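Local coordinates for protein lysin (Enterococcus phage IMEEF1, PDB 6IST) that binds calcium and, as a phage lysin with a CHAP-family peptidase domain, probably cleaves cell-wall peptidoglycan to lyse enterococci, at residues M168-K173 / Q182-G187; G187-Y192 / A231-K236; F104-Q109 / I125-D130; V77-L82 / G131-I136. All blocks are in the same frame, centred on the assembly; numbering follows the deposited sequence.

Interaction 1. Residues M168-K173 / Q182-G187; sequences MFIYYK and QWFVIG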
loop_
_atom_site.group_PDB
_atom_site.type_symbol
_atom_site.label_atom_id
_atom_site.label_comp_id
_atom_site.label_asym_id
_atom_site.label_seq_id
_atom_site.Cartn_x
_atom_site.Cartn_y
_atom_site.Cartn_z
ATOM N N MET C 168 -0.926 -4.703 2.807
ATOM C CA MET C 168 -2.266 -4.854 2.266
ATOM C C MET C 168 -2.582 -3.500 1.622
ATOM O O MET C 168 -2.511 -2.496 2.323
ATOM C CB MET C 168 -3.242 -5.087 3.413
ATOM C CG MET C 168 -4.334 -6.082 3.226
ATOM S SD MET C 168 -5.352 -6.139 4.734
ATOM C CE MET C 168 -4.425 -7.385 5.581
ATOM N N PHE C 169 -2.904 -3.458 0.327
ATOM C CA PHE C 169 -3.309 -2.220 -0.338
ATOM C C PHE C 169 -3.976 -2.552 -1.684
ATOM O O PHE C 169 -3.958 -3.701 -2.102
ATOM C CB PHE C 169 -2.150 -1.302 -0.554
ATOM C CG PHE C 169 -1.014 -1.899 -1.333
ATOM C CD1 PHE C 169 -0.991 -1.779 -2.679
ATOM C CD2 PHE C 169 0.053 -2.527 -0.676
ATOM C CE1 PHE C 169 0.072 -2.279 -3.397
ATOM C CE2 PHE C 169 1.130 -3.073 -1.395
ATOM C CZ PHE C 169 1.121 -2.920 -2.769
ATOM N N ILE C 170 -4.579 -1.545 -2.321
ATOM C CA ILE C 170 -5.178 -1.697 -3.658
ATOM C C ILE C 170 -4.412 -0.847 -4.586
ATOM O O ILE C 170 -3.980 0.238 -4.215
ATOM C CB ILE C 170 -6.650 -1.197 -3.628
ATOM C CG1 ILE C 170 -7.545 -2.237 -2.922
ATOM C CG2 ILE C 170 -7.207 -0.902 -5.042
ATOM C CD1 ILE C 170 -8.938 -1.800 -2.592
ATOM N N TYR C 171 -4.314 -1.284 -5.832
ATOM C CA TYR C 171 -3.734 -0.511 -6.901
ATOM C C TYR C 171 -4.597 -0.716 -8.094
ATOM O O TYR C 171 -5.376 -1.701 -8.162
ATOM C CB TYR C 171 -2.250 -0.802 -7.182
ATOM C CG TYR C 171 -1.970 -2.158 -7.742
ATOM C CD1 TYR C 171 -2.081 -2.397 -9.117
ATOM C CD2 TYR C 171 -1.643 -3.213 -6.902
ATOM C CE1 TYR C 171 -1.874 -3.656 -9.626
ATOM C CE2 TYR C 171 -1.391 -4.478 -7.418
ATOM C CZ TYR C 171 -1.510 -4.693 -8.772
ATOM O OH TYR C 171 -1.302 -6.013 -9.248
ATOM N N TYR C 172 -4.512 0.229 -9.023
ATOM C CA TYR C 172 -5.278 0.104 -10.248
ATOM C C TYR C 172 -4.340 -0.125 -11.346
ATOM O O TYR C 172 -3.248 0.379 -11.376
ATOM C CB TYR C 172 -6.126 1.295 -10.609
ATOM C CG TYR C 172 -7.063 1.806 -9.580
ATOM C CD1 TYR C 172 -7.584 1.013 -8.579
ATOM C CD2 TYR C 172 -7.505 3.097 -9.653
ATOM C CE1 TYR C 172 -8.489 1.531 -7.630
ATOM C CE2 TYR C 172 -8.417 3.613 -8.727
ATOM C CZ TYR C 172 -8.921 2.832 -7.741
ATOM O OH TYR C 172 -9.822 3.384 -6.820
ATOM N N LYS C 173 -4.836 -0.841 -12.351
ATOM C CA LYS C 173 -3.988 -1.127 -13.545
ATOM C C LYS C 173 -4.776 -0.738 -14.810
ATOM O O LYS C 173 -5.944 -1.047 -14.960
ATOM C CB LYS C 173 -3.602 -2.616 -13.588
ATOM C CG LYS C 173 -2.914 -3.115 -14.859
ATOM C CD LYS C 173 -2.796 -4.642 -14.844
ATOM C CE LYS C 173 -1.935 -5.101 -16.040
ATOM N NZ LYS C 173 -1.563 -6.541 -15.987
ATOM N N GLN C 182 -9.031 -3.107 -10.792
ATOM C CA GLN C 182 -8.585 -2.880 -9.453
ATOM C C GLN C 182 -7.981 -4.213 -8.941
ATOM O O GLN C 182 -8.619 -5.297 -9.158
ATOM C CB GLN C 182 -9.755 -2.460 -8.568
ATOM C CG GLN C 182 -10.521 -1.213 -9.005
ATOM C CD GLN C 182 -11.293 -0.546 -7.900
ATOM O OE1 GLN C 182 -10.898 -0.594 -6.700
ATOM N NE2 GLN C 182 -12.411 0.091 -8.272
ATOM N N TRP C 183 -6.851 -4.118 -8.226
ATOM C CA TRP C 183 -6.112 -5.241 -7.723
ATOM C C TRP C 183 -5.834 -5.066 -6.246
ATOM O O TRP C 183 -5.643 -3.957 -5.818
ATOM C CB TRP C 183 -4.795 -5.377 -8.483
ATOM C CG TRP C 183 -4.940 -5.867 -9.866
ATOM C CD1 TRP C 183 -5.325 -5.168 -10.951
ATOM C CD2 TRP C 183 -4.702 -7.207 -10.303
ATOM N NE1 TRP C 183 -5.364 -5.981 -12.051
ATOM C CE2 TRP C 183 -4.948 -7.239 -11.686
ATOM C CE3 TRP C 183 -4.293 -8.370 -9.643
ATOM C CZ2 TRP C 183 -4.789 -8.390 -12.440
ATOM C CZ3 TRP C 183 -4.100 -9.518 -10.392
ATOM C CH2 TRP C 183 -4.331 -9.519 -11.782
ATOM N N PHE C 184 -5.830 -6.157 -5.494
ATOM C CA PHE C 184 -5.621 -6.152 -4.028
ATOM C C PHE C 184 -4.410 -6.945 -3.691
ATOM O O PHE C 184 -4.303 -8.083 -4.067
ATOM C CB PHE C 184 -6.859 -6.691 -3.399
ATOM C CG PHE C 184 -6.882 -6.736 -1.891
ATOM C CD1 PHE C 184 -6.465 -5.690 -1.130
ATOM C CD2 PHE C 184 -7.420 -7.849 -1.268
ATOM C CE1 PHE C 184 -6.526 -5.762 0.243
ATOM C CE2 PHE C 184 -7.517 -7.933 0.109
ATOM C CZ PHE C 184 -7.048 -6.873 0.862
ATOM N N VAL C 185 -3.506 -6.339 -2.932
ATOM C CA VAL C 185 -2.329 -7.004 -2.444
ATOM C C VAL C 185 -2.567 -7.386 -1.012
ATOM O O VAL C 185 -2.967 -6.541 -0.206
ATOM C CB VAL C 185 -1.110 -6.054 -2.570
ATOM C CG1 VAL C 185 0.139 -6.642 -1.932
ATOM C CG2 VAL C 185 -0.919 -5.737 -4.038
ATOM N N ILE C 186 -2.385 -8.675 -0.724
ATOM C CA ILE C 186 -2.575 -9.218 0.604
ATOM C C ILE C 186 -1.785 -10.516 0.719
ATOM O O ILE C 186 -1.786 -11.312 -0.205
ATOM C CB ILE C 186 -4.078 -9.498 0.888
ATOM C CG1 ILE C 186 -4.274 -10.124 2.269
ATOM C CG2 ILE C 186 -4.706 -10.353 -0.193
ATOM C CD1 ILE C 186 -5.673 -10.102 2.814
ATOM N N GLY C 187 -1.141 -10.694 1.863
ATOM C CA GLY C 187 -0.312 -11.910 2.130
ATOM C C GLY C 187 0.767 -12.185 1.098
ATOM O O GLY C 187 1.062 -13.330 0.811
HETATM O O HOH W 1 -10.806 1.524 -5.100
#
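Phe169 faces Val185, and Tyr171 faces Trp183, at the hydrogen-bonded positions of an antiparallel β-hairpin made by strands 169-174 and 180-186. The backbone N and O of all four residues are satisfied here. Val185 N gives an almost straight bond to Phe169 O (2.8 Å, 175°), and the return bond from Phe169 N to Val185 O is longer at 3.1 Å. Tyr171 and Trp183 repeat the exchange, with Trp183 N 2.8 Å from Tyr171 O. Polar side chains find partners beside the ladder. One water bridges Tyr172 OH and Gln182 OE1; it lies 2.7 Å from Gln182 OE1, to which it donates. Lys173 NZ forms a salt bridge with Glu229, while Trp183 NE1 bonds to Glu181. On the Phe169 side of the sheet Val185 CB sits over the centre of the Phe169 ring, which also stacks on an aromatic side chain of another chain. Trp183 CB covers one face of the Tyr171 ring. Tyr171 OH in turn lies 3.3 Å above the Trp183 ring plane, offset toward its rim.

Interaction 2. Residues G187-Y192 / A231-K236; sequences GGKRIY and ALPQVK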
loop_
_atom_site.group_PDB
_atom_site.type_symbol
_atom_site.label_atom_id
_atom_site.label_comp_id
_atom_site.label_asym_id
_atom_site.label_seq_id
_atom_site.Cartn_x
_atom_site.Cartn_y
_atom_site.Cartn_z
ATOM N N GLY C 187 -1.141 -10.694 1.863
ATOM C CA GLY C 187 -0.312 -11.910 2.130
ATOM C C GLY C 187 0.767 -12.185 1.098
ATOM O O GLY C 187 1.062 -13.330 0.811
ATOM N N GLY C 188 1.359 -11.145 0.531
ATOM C CA GLY C 188 2.356 -11.345 -0.497
ATOM C C GLY C 188 1.778 -11.840 -1.815
ATOM O O GLY C 188 2.529 -12.320 -2.644
ATOM N N LYS C 189 0.468 -11.711 -2.004
ATOM C CA LYS C 189 -0.199 -12.129 -3.242
ATOM C C LYS C 189 -0.996 -10.952 -3.829
ATOM O O LYS C 189 -1.218 -9.947 -3.206
ATOM C CB LYS C 189 -1.187 -13.273 -3.027
ATOM C CG LYS C 189 -0.755 -14.439 -2.161
ATOM C CD LYS C 189 0.494 -15.068 -2.664
ATOM C CE LYS C 189 0.663 -16.511 -2.192
ATOM N NZ LYS C 189 0.277 -16.773 -0.794
ATOM N N ARG C 190 -1.430 -11.112 -5.044
ATOM C CA ARG C 190 -2.259 -10.114 -5.654
ATOM C C ARG C 190 -3.564 -10.727 -6.164
ATOM O O ARG C 190 -3.594 -11.804 -6.747
ATOM C CB ARG C 190 -1.505 -9.325 -6.694
ATOM C CG ARG C 190 -1.098 -10.067 -7.900
ATOM C CD ARG C 190 -0.021 -9.267 -8.671
ATOM N NE ARG C 190 0.588 -10.198 -9.606
ATOM C CZ ARG C 190 0.134 -10.482 -10.813
ATOM N NH1 ARG C 190 -0.904 -9.846 -11.350
ATOM N NH2 ARG C 190 0.768 -11.389 -11.524
ATOM N N ILE C 191 -4.656 -10.049 -5.924
ATOM C CA ILE C 191 -5.986 -10.552 -6.302
ATOM C C ILE C 191 -6.667 -9.546 -7.192
ATOM O O ILE C 191 -6.779 -8.424 -6.812
ATOM C CB ILE C 191 -6.862 -10.770 -5.063
ATOM C CG1 ILE C 191 -6.103 -11.692 -4.095
ATOM C CG2 ILE C 191 -8.241 -11.304 -5.492
ATOM C CD1 ILE C 191 -6.883 -12.144 -2.873
ATOM N N TYR C 192 -7.070 -9.938 -8.393
ATOM C CA TYR C 192 -7.937 -9.139 -9.241
ATOM C C TYR C 192 -9.328 -9.053 -8.619
ATOM O O TYR C 192 -9.913 -10.066 -8.207
ATOM C CB TYR C 192 -8.012 -9.670 -10.688
ATOM C CG TYR C 192 -9.094 -9.036 -11.492
ATOM C CD1 TYR C 192 -8.991 -7.714 -11.871
ATOM C CD2 TYR C 192 -10.216 -9.763 -11.914
ATOM C CE1 TYR C 192 -10.004 -7.091 -12.598
ATOM C CE2 TYR C 192 -11.225 -9.162 -12.644
ATOM C CZ TYR C 192 -11.100 -7.830 -13.003
ATOM O OH TYR C 192 -12.033 -7.187 -13.722
ATOM N N ALA C 231 6.917 -10.099 -8.109
ATOM C CA ALA C 231 7.129 -10.432 -6.737
ATOM C C ALA C 231 5.892 -11.042 -6.050
ATOM O O ALA C 231 6.045 -11.769 -5.072
ATOM C CB ALA C 231 7.624 -9.206 -5.965
ATOM N N LEU C 232 4.682 -10.725 -6.517
ATOM C CA LEU C 232 3.463 -11.074 -5.794
ATOM C C LEU C 232 2.652 -11.982 -6.705
ATOM O O LEU C 232 2.021 -11.511 -7.615
ATOM C CB LEU C 232 2.660 -9.825 -5.522
ATOM C CG LEU C 232 3.371 -8.693 -4.765
ATOM C CD1 LEU C 232 2.504 -7.448 -4.889
ATOM C CD2 LEU C 232 3.575 -9.022 -3.311
ATOM N N PRO C 233 2.704 -13.290 -6.486
ATOM C CA PRO C 233 1.919 -14.136 -7.383
ATOM C C PRO C 233 0.434 -13.830 -7.339
ATOM O O PRO C 233 -0.106 -13.458 -6.305
ATOM C CB PRO C 233 2.147 -15.549 -6.843
ATOM C CG PRO C 233 3.317 -15.440 -5.905
ATOM C CD PRO C 233 3.315 -14.028 -5.400
ATOM N N GLN C 234 -0.212 -14.040 -8.472
ATOM C CA GLN C 234 -1.634 -13.864 -8.556
ATOM C C GLN C 234 -2.363 -15.023 -7.914
ATOM O O GLN C 234 -1.985 -16.130 -8.114
ATOM C CB GLN C 234 -2.051 -13.740 -10.001
ATOM C CG GLN C 234 -3.550 -13.578 -10.086
ATOM C CD GLN C 234 -4.029 -13.267 -11.485
ATOM O OE1 GLN C 234 -3.255 -13.309 -12.420
ATOM N NE2 GLN C 234 -5.309 -12.963 -11.620
ATOM N N VAL C 235 -3.412 -14.758 -7.150
ATOM C CA VAL C 235 -4.338 -15.789 -6.749
ATOM C C VAL C 235 -5.751 -15.359 -7.079
ATOM O O VAL C 235 -6.052 -14.177 -7.090
ATOM C CB VAL C 235 -4.214 -16.138 -5.253
ATOM C CG1 VAL C 235 -2.818 -16.670 -4.929
ATOM C CG2 VAL C 235 -4.576 -14.953 -4.383
ATOM N N LYS C 236 -6.613 -16.338 -7.315
ATOM C CA LYS C 236 -7.961 -16.104 -7.835
ATOM C C LYS C 236 -8.981 -16.212 -6.735
ATOM O O LYS C 236 -8.888 -17.059 -5.872
ATOM C CB LYS C 236 -8.344 -17.141 -8.885
ATOM C CG LYS C 236 -8.334 -16.604 -10.300
ATOM C CD LYS C 236 -6.939 -16.627 -10.846
ATOM C CE LYS C 236 -6.861 -15.992 -12.215
ATOM N NZ LYS C 236 -7.505 -16.792 -13.281
HETATM O O HOH W 2 -6.853 -12.754 -9.288
#
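Gly188 meets the other segment through its carbonyl: the O atom lies 3.3 Å from Pro233 CD, and Leu232 CD2 packs against the same oxygen. Lys189 follows, its CA close to Pro233 O and its CB close to Val235 CG2, while NZ is taken up by a backbone hydrogen bond to another chain. Arg190 makes the largest share of the contact. Its N donates to Pro233 O (3.0 Å, 161°), and its O accepts from Val235 N, also at 3.0 Å. CG lies between the backbone N and the carbonyl carbon (chi1 67°), and the chain runs extended from there to NE, which bonds to Leu232 O at 2.8 Å. This bond is bent at the hydrogen (134°), with the oxygen tilted slightly out of the guanidinium plane. Gln234 CB sits 3.9 Å above that plane, over its centre. Ile191 adds an apolar touch, CG1 to Val235 CG2 at 3.6 Å. At Tyr192 the backbone N donates to a water that also accepts from Gln234 NE2 and donates to Val235 O. Arg190 bonding to the residues flanking Gln234 is the pattern of a single parallel β-bridge, by which the C-terminal tail is laid along edge strand 189-192.

Interaction 3. Residues F104-Q109 / I125-D130; sequences FVSVDQ and IHHNMD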
loop_
_atom_site.group_PDB
_atom_site.type_symbol
_atom_site.label_atom_id
_atom_site.label_comp_id
_atom_site.label_asym_id
_atom_site.label_seq_id
_atom_site.Cartn_x
_atom_site.Cartn_y
_atom_site.Cartn_z
ATOM N N PHE C 104 -18.868 30.260 -8.925
ATOM C CA PHE C 104 -18.099 29.682 -7.875
ATOM C C PHE C 104 -16.632 30.132 -7.966
ATOM O O PHE C 104 -16.190 30.683 -8.981
ATOM C CB PHE C 104 -18.236 28.136 -7.921
ATOM C CG PHE C 104 -17.606 27.484 -9.145
ATOM C CD1 PHE C 104 -18.354 27.280 -10.301
ATOM C CD2 PHE C 104 -16.347 27.040 -9.103
ATOM C CE1 PHE C 104 -17.815 26.708 -11.428
ATOM C CE2 PHE C 104 -15.755 26.485 -10.239
ATOM C CZ PHE C 104 -16.511 26.281 -11.368
ATOM N N VAL C 105 -15.886 29.902 -6.902
ATOM C CA VAL C 105 -14.484 30.164 -6.864
ATOM C C VAL C 105 -13.654 28.888 -6.728
ATOM O O VAL C 105 -13.886 28.110 -5.861
ATOM C CB VAL C 105 -14.162 31.130 -5.718
ATOM C CG1 VAL C 105 -12.695 31.357 -5.584
ATOM C CG2 VAL C 105 -14.876 32.464 -5.942
ATOM N N SER C 106 -12.681 28.702 -7.604
ATOM C CA SER C 106 -11.727 27.637 -7.509
ATOM C C SER C 106 -10.268 28.159 -7.748
ATOM O O SER C 106 -10.062 29.217 -8.370
ATOM C CB SER C 106 -12.130 26.433 -8.418
ATOM O OG SER C 106 -12.011 26.782 -9.795
ATOM N N VAL C 107 -9.258 27.440 -7.237
ATOM C CA VAL C 107 -7.860 27.721 -7.512
ATOM C C VAL C 107 -7.446 26.708 -8.546
ATOM O O VAL C 107 -7.707 25.497 -8.360
ATOM C CB VAL C 107 -7.030 27.563 -6.269
ATOM C CG1 VAL C 107 -5.577 27.492 -6.585
ATOM C CG2 VAL C 107 -7.342 28.707 -5.365
ATOM N N ASP C 108 -6.998 27.211 -9.663
ATOM C CA ASP C 108 -6.725 26.389 -10.842
ATOM C C ASP C 108 -5.367 26.812 -11.380
ATOM O O ASP C 108 -4.994 27.991 -11.306
ATOM C CB ASP C 108 -7.656 26.628 -12.035
ATOM C CG ASP C 108 -9.175 26.637 -11.760
ATOM O OD1 ASP C 108 -9.699 26.263 -10.697
ATOM O OD2 ASP C 108 -9.876 26.864 -12.794
ATOM N N GLN C 109 -4.621 25.856 -11.964
ATOM C CA GLN C 109 -3.468 26.177 -12.819
ATOM C C GLN C 109 -3.833 26.157 -14.224
ATOM O O GLN C 109 -4.737 25.412 -14.622
ATOM C CB GLN C 109 -2.314 25.193 -12.592
ATOM C CG GLN C 109 -1.742 25.331 -11.222
ATOM C CD GLN C 109 -0.568 24.447 -10.894
ATOM O OE1 GLN C 109 0.161 24.772 -9.962
ATOM N NE2 GLN C 109 -0.409 23.307 -11.569
ATOM N N ILE C 125 -9.823 31.860 -9.214
ATOM C CA ILE C 125 -10.674 32.231 -10.324
ATOM C C ILE C 125 -12.178 32.228 -9.932
ATOM O O ILE C 125 -12.700 31.227 -9.401
ATOM C CB ILE C 125 -10.569 31.189 -11.455
ATOM C CG1 ILE C 125 -9.103 30.811 -11.784
ATOM C CG2 ILE C 125 -11.320 31.724 -12.680
ATOM C CD1 ILE C 125 -8.318 31.993 -12.193
ATOM N N HIS C 126 -12.879 33.318 -10.230
ATOM C CA HIS C 126 -14.326 33.386 -10.108
ATOM C C HIS C 126 -14.916 32.865 -11.401
ATOM O O HIS C 126 -14.920 33.570 -12.399
ATOM C CB HIS C 126 -14.747 34.833 -9.847
ATOM C CG HIS C 126 -16.204 35.031 -9.487
ATOM N ND1 HIS C 126 -16.778 36.293 -9.432
ATOM C CD2 HIS C 126 -17.194 34.167 -9.133
ATOM C CE1 HIS C 126 -18.056 36.194 -9.102
ATOM N NE2 HIS C 126 -18.337 34.914 -8.916
ATOM N N HIS C 127 -15.370 31.615 -11.390
ATOM C CA HIS C 127 -15.916 30.968 -12.600
ATOM C C HIS C 127 -17.428 31.033 -12.710
ATOM O O HIS C 127 -18.142 31.143 -11.720
ATOM C CB HIS C 127 -15.601 29.480 -12.532
ATOM C CG HIS C 127 -14.164 29.125 -12.802
ATOM N ND1 HIS C 127 -13.634 29.142 -14.072
ATOM C CD2 HIS C 127 -13.188 28.645 -11.993
ATOM C CE1 HIS C 127 -12.409 28.616 -14.041
ATOM N NE2 HIS C 127 -12.087 28.370 -12.783
ATOM N N ASN C 128 -17.939 30.837 -13.928
ATOM C CA ASN C 128 -19.295 30.395 -14.130
ATOM C C ASN C 128 -19.274 28.894 -14.480
ATOM O O ASN C 128 -18.215 28.230 -14.501
ATOM C CB ASN C 128 -20.013 31.258 -15.180
ATOM C CG ASN C 128 -19.373 31.125 -16.556
ATOM O OD1 ASN C 128 -18.749 30.127 -16.875
ATOM N ND2 ASN C 128 -19.485 32.163 -17.345
ATOM N N MET C 129 -20.443 28.409 -14.806
ATOM C CA MET C 129 -20.656 26.993 -15.017
ATOM C C MET C 129 -20.484 26.556 -16.467
ATOM O O MET C 129 -20.673 25.361 -16.743
ATOM C CB MET C 129 -22.059 26.600 -14.497
ATOM C CG MET C 129 -22.180 26.632 -12.944
ATOM S SD MET C 129 -21.196 25.440 -12.067
ATOM C CE MET C 129 -22.142 23.918 -12.318
ATOM N N ASP C 130 -20.012 27.438 -17.343
ATOM C CA ASP C 130 -19.787 27.046 -18.752
ATOM C C ASP C 130 -18.709 25.952 -18.876
ATOM O O ASP C 130 -17.595 26.105 -18.397
ATOM C CB ASP C 130 -19.399 28.236 -19.590
ATOM C CG ASP C 130 -20.562 29.232 -19.792
ATOM O OD1 ASP C 130 -21.689 28.959 -19.309
ATOM O OD2 ASP C 130 -20.320 30.306 -20.414
#
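Phe104 with His127 and Ser106 with Ile125 form the hydrogen-bonded pairs that join strands 103-108 and 123-128 in antiparallel fashion. Four backbone bonds make the ladder, among them His127 N to Phe104 O at 2.7 Å and a nearly straight Ile125 N to Ser106 O at 2.8 Å.

The side-chain bonds converge on Asp108. His127 and Asp108 reach tip to tip: His127 NE2 donates to Asp108 OD2 over 2.7 Å, with the oxygen in the ring plane but the nitrogen above the carboxylate plane. Ser106 OG donates to Asp108 OD1 on its syn side, and OD2 is also hydrogen-bonded to His90. The carboxylate is thus held through both oxygens, which fixes its rotation.

Packing fills the same side of the sheet. One face of the Phe104 ring is covered by His127 CB, 3.5 Å above the plane and toward the rim. Met129 SD makes an oblique Met-aromatic contact with the same ring, 3.7 Å from Phe104 CE1. Ile125 CG2 lies over the centre of the His127 ring, and Trp111 meets that ring edge-to-face.

The arrangement of Asp108 with Cys29 and His90 is consistent with the Cys-His-Asp charge relay of a CHAP-type cysteine peptidase; His127 and Ser106 would then be second-shell residues at the probable active site.

Interaction 4. Residues V77-L82 / G131-I136; sequences VMIWGL and GVWGVI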
loop_
_atom_site.group_PDB
_atom_site.type_symbol
_atom_site.label_atom_id
_atom_site.label_comp_id
_atom_site.label_asym_id
_atom_site.label_seq_id
_atom_site.Cartn_x
_atom_site.Cartn_y
_atom_site.Cartn_z
ATOM N N VAL C 77 -13.164 18.781 -5.956
ATOM C CA VAL C 77 -12.313 18.820 -7.161
ATOM C C VAL C 77 -13.291 19.081 -8.323
ATOM O O VAL C 77 -14.220 18.316 -8.535
ATOM C CB VAL C 77 -11.589 17.476 -7.371
ATOM C CG1 VAL C 77 -10.909 17.477 -8.746
ATOM C CG2 VAL C 77 -10.613 17.151 -6.255
ATOM N N MET C 78 -13.104 20.164 -9.078
ATOM C CA MET C 78 -13.943 20.573 -10.149
ATOM C C MET C 78 -13.475 19.938 -11.391
ATOM O O MET C 78 -12.259 19.799 -11.648
ATOM C CB MET C 78 -13.802 22.078 -10.328
ATOM C CG MET C 78 -14.195 22.877 -9.147
ATOM S SD MET C 78 -15.865 22.719 -8.574
ATOM C CE MET C 78 -16.766 22.729 -10.162
ATOM N N ILE C 79 -14.424 19.564 -12.174
ATOM C CA ILE C 79 -14.215 18.957 -13.459
ATOM C C ILE C 79 -14.962 19.696 -14.558
ATOM O O ILE C 79 -16.201 19.789 -14.532
ATOM C CB ILE C 79 -14.698 17.494 -13.417
ATOM C CG1 ILE C 79 -14.232 16.714 -12.176
ATOM C CG2 ILE C 79 -14.263 16.795 -14.715
ATOM C CD1 ILE C 79 -14.975 15.412 -12.039
ATOM N N TRP C 80 -14.225 20.157 -15.573
ATOM C CA TRP C 80 -14.779 20.681 -16.787
ATOM C C TRP C 80 -14.655 19.628 -17.813
ATOM O O TRP C 80 -13.511 19.108 -18.031
ATOM C CB TRP C 80 -14.031 21.857 -17.234
ATOM C CG TRP C 80 -14.252 23.150 -16.537
ATOM C CD1 TRP C 80 -15.014 24.217 -16.998
ATOM C CD2 TRP C 80 -13.717 23.576 -15.264
ATOM N NE1 TRP C 80 -14.943 25.261 -16.097
ATOM C CE2 TRP C 80 -14.196 24.891 -15.021
ATOM C CE3 TRP C 80 -12.947 22.981 -14.315
ATOM C CZ2 TRP C 80 -13.853 25.584 -13.842
ATOM C CZ3 TRP C 80 -12.544 23.688 -13.160
ATOM C CH2 TRP C 80 -13.044 24.971 -12.951
ATOM N N GLY C 81 -15.774 19.304 -18.445
ATOM C CA GLY C 81 -15.736 18.219 -19.471
ATOM C C GLY C 81 -16.658 18.365 -20.651
ATOM O O GLY C 81 -16.867 17.368 -21.355
ATOM N N LEU C 82 -17.267 19.529 -20.848
ATOM C CA LEU C 82 -18.308 19.734 -21.864
ATOM C C LEU C 82 -17.868 20.748 -22.834
ATOM O O LEU C 82 -17.134 21.667 -22.497
ATOM C CB LEU C 82 -19.624 20.189 -21.256
ATOM C CG LEU C 82 -20.137 19.123 -20.257
ATOM C CD1 LEU C 82 -21.321 19.703 -19.477
ATOM C CD2 LEU C 82 -20.515 17.857 -20.962
ATOM N N GLY C 131 -19.114 24.822 -19.467
ATOM C CA GLY C 131 -18.247 23.622 -19.590
ATOM C C GLY C 131 -18.104 22.684 -18.414
ATOM O O GLY C 131 -17.357 21.680 -18.497
ATOM N N VAL C 132 -18.642 23.067 -17.257
ATOM C CA VAL C 132 -18.535 22.248 -16.036
ATOM C C VAL C 132 -19.336 20.993 -16.113
ATOM O O VAL C 132 -20.489 21.017 -16.424
ATOM C CB VAL C 132 -18.927 23.047 -14.782
ATOM C CG1 VAL C 132 -18.804 22.183 -13.513
ATOM C CG2 VAL C 132 -17.993 24.218 -14.662
ATOM N N TRP C 133 -18.686 19.871 -15.855
ATOM C CA TRP C 133 -19.344 18.569 -15.828
ATOM C C TRP C 133 -19.821 18.271 -14.440
ATOM O O TRP C 133 -20.952 17.859 -14.216
ATOM C CB TRP C 133 -18.328 17.504 -16.267
ATOM C CG TRP C 133 -18.913 16.170 -16.283
ATOM C CD1 TRP C 133 -19.479 15.592 -17.301
ATOM C CD2 TRP C 133 -18.941 15.217 -15.197
ATOM N NE1 TRP C 133 -19.895 14.324 -16.964
ATOM C CE2 TRP C 133 -19.621 14.103 -15.647
ATOM C CE3 TRP C 133 -18.489 15.239 -13.884
ATOM C CZ2 TRP C 133 -19.810 12.954 -14.840
ATOM C CZ3 TRP C 133 -18.720 14.157 -13.070
ATOM C CH2 TRP C 133 -19.373 13.017 -13.564
ATOM N N GLY C 134 -18.961 18.502 -13.468
ATOM C CA GLY C 134 -19.283 18.118 -12.069
ATOM C C GLY C 134 -18.116 18.179 -11.105
ATOM O O GLY C 134 -17.122 18.900 -11.332
ATOM N N VAL C 135 -18.195 17.396 -10.016
ATOM C CA VAL C 135 -17.272 17.433 -8.970
ATOM C C VAL C 135 -16.878 16.057 -8.515
ATOM O O VAL C 135 -17.661 15.116 -8.741
ATOM C CB VAL C 135 -17.774 18.208 -7.762
ATOM C CG1 VAL C 135 -17.948 19.665 -8.142
ATOM C CG2 VAL C 135 -18.980 17.590 -7.069
ATOM N N ILE C 136 -15.664 15.944 -8.001
ATOM C CA ILE C 136 -15.277 14.798 -7.116
ATOM C C ILE C 136 -15.223 15.378 -5.753
ATOM O O ILE C 136 -14.567 16.405 -5.533
ATOM C CB ILE C 136 -13.991 14.132 -7.578
ATOM C CG1 ILE C 136 -14.297 13.369 -8.827
ATOM C CG2 ILE C 136 -13.465 13.162 -6.517
ATOM C CD1 ILE C 136 -13.110 12.870 -9.640
#
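Val77 to Trp80 pair with Val132 to Ile136 as antiparallel neighbours inside the six-stranded sheet of the CHAP domain, and a classic β-bulge interrupts the ladder. Val77 and Ile136 exchange two regular bonds, Val77 N to Ile136 O being 2.8 Å. At the bulge Ile79 O is gripped by two donors, Trp133 N at 2.8 Å and Gly134 N at 3.2 Å, so the register slips by one residue. Gly131 O is likewise shared beyond the strand end, by Gly81 N (2.9 Å) and Leu82 N. Apolar side chains line both faces. Ile79 CD1 touches Ile136 CG1 on one, and Met78 SD lies 3.7 Å from Val135 CG1 on the other. Arg65 makes a cation-pi contact with Trp133. Trp80 is buried against His90 and Asp108, two residues of the probable catalytic triad. Over one face of its indole, 3.5 Å above the plane and toward the rim, rests Val132 CG2.

In the fold
The four contacts fall into two groups on opposite sides of the chain's centre. Interactions 3 and 4 share the six-stranded antiparallel sheet of the CHAP domain, with centres about 11 Å apart; interaction 3 is nested inside the loop that interaction 4 closes. Interaction 3 holds Asp108, and Trp80 of interaction 4 packs on it and on His90, beside the probable active site. Interactions 1 and 2 follow later in the chain, about 8 Å apart centre to centre, sharing Gly187 and the neighbouring strands 180-186 and 189-192 of the mixed sheet. Between the groups, centres lie about 28 to 43 Å apart. Among these four contacts, only interactions 1 and 2 are touched by other chains of the assembly.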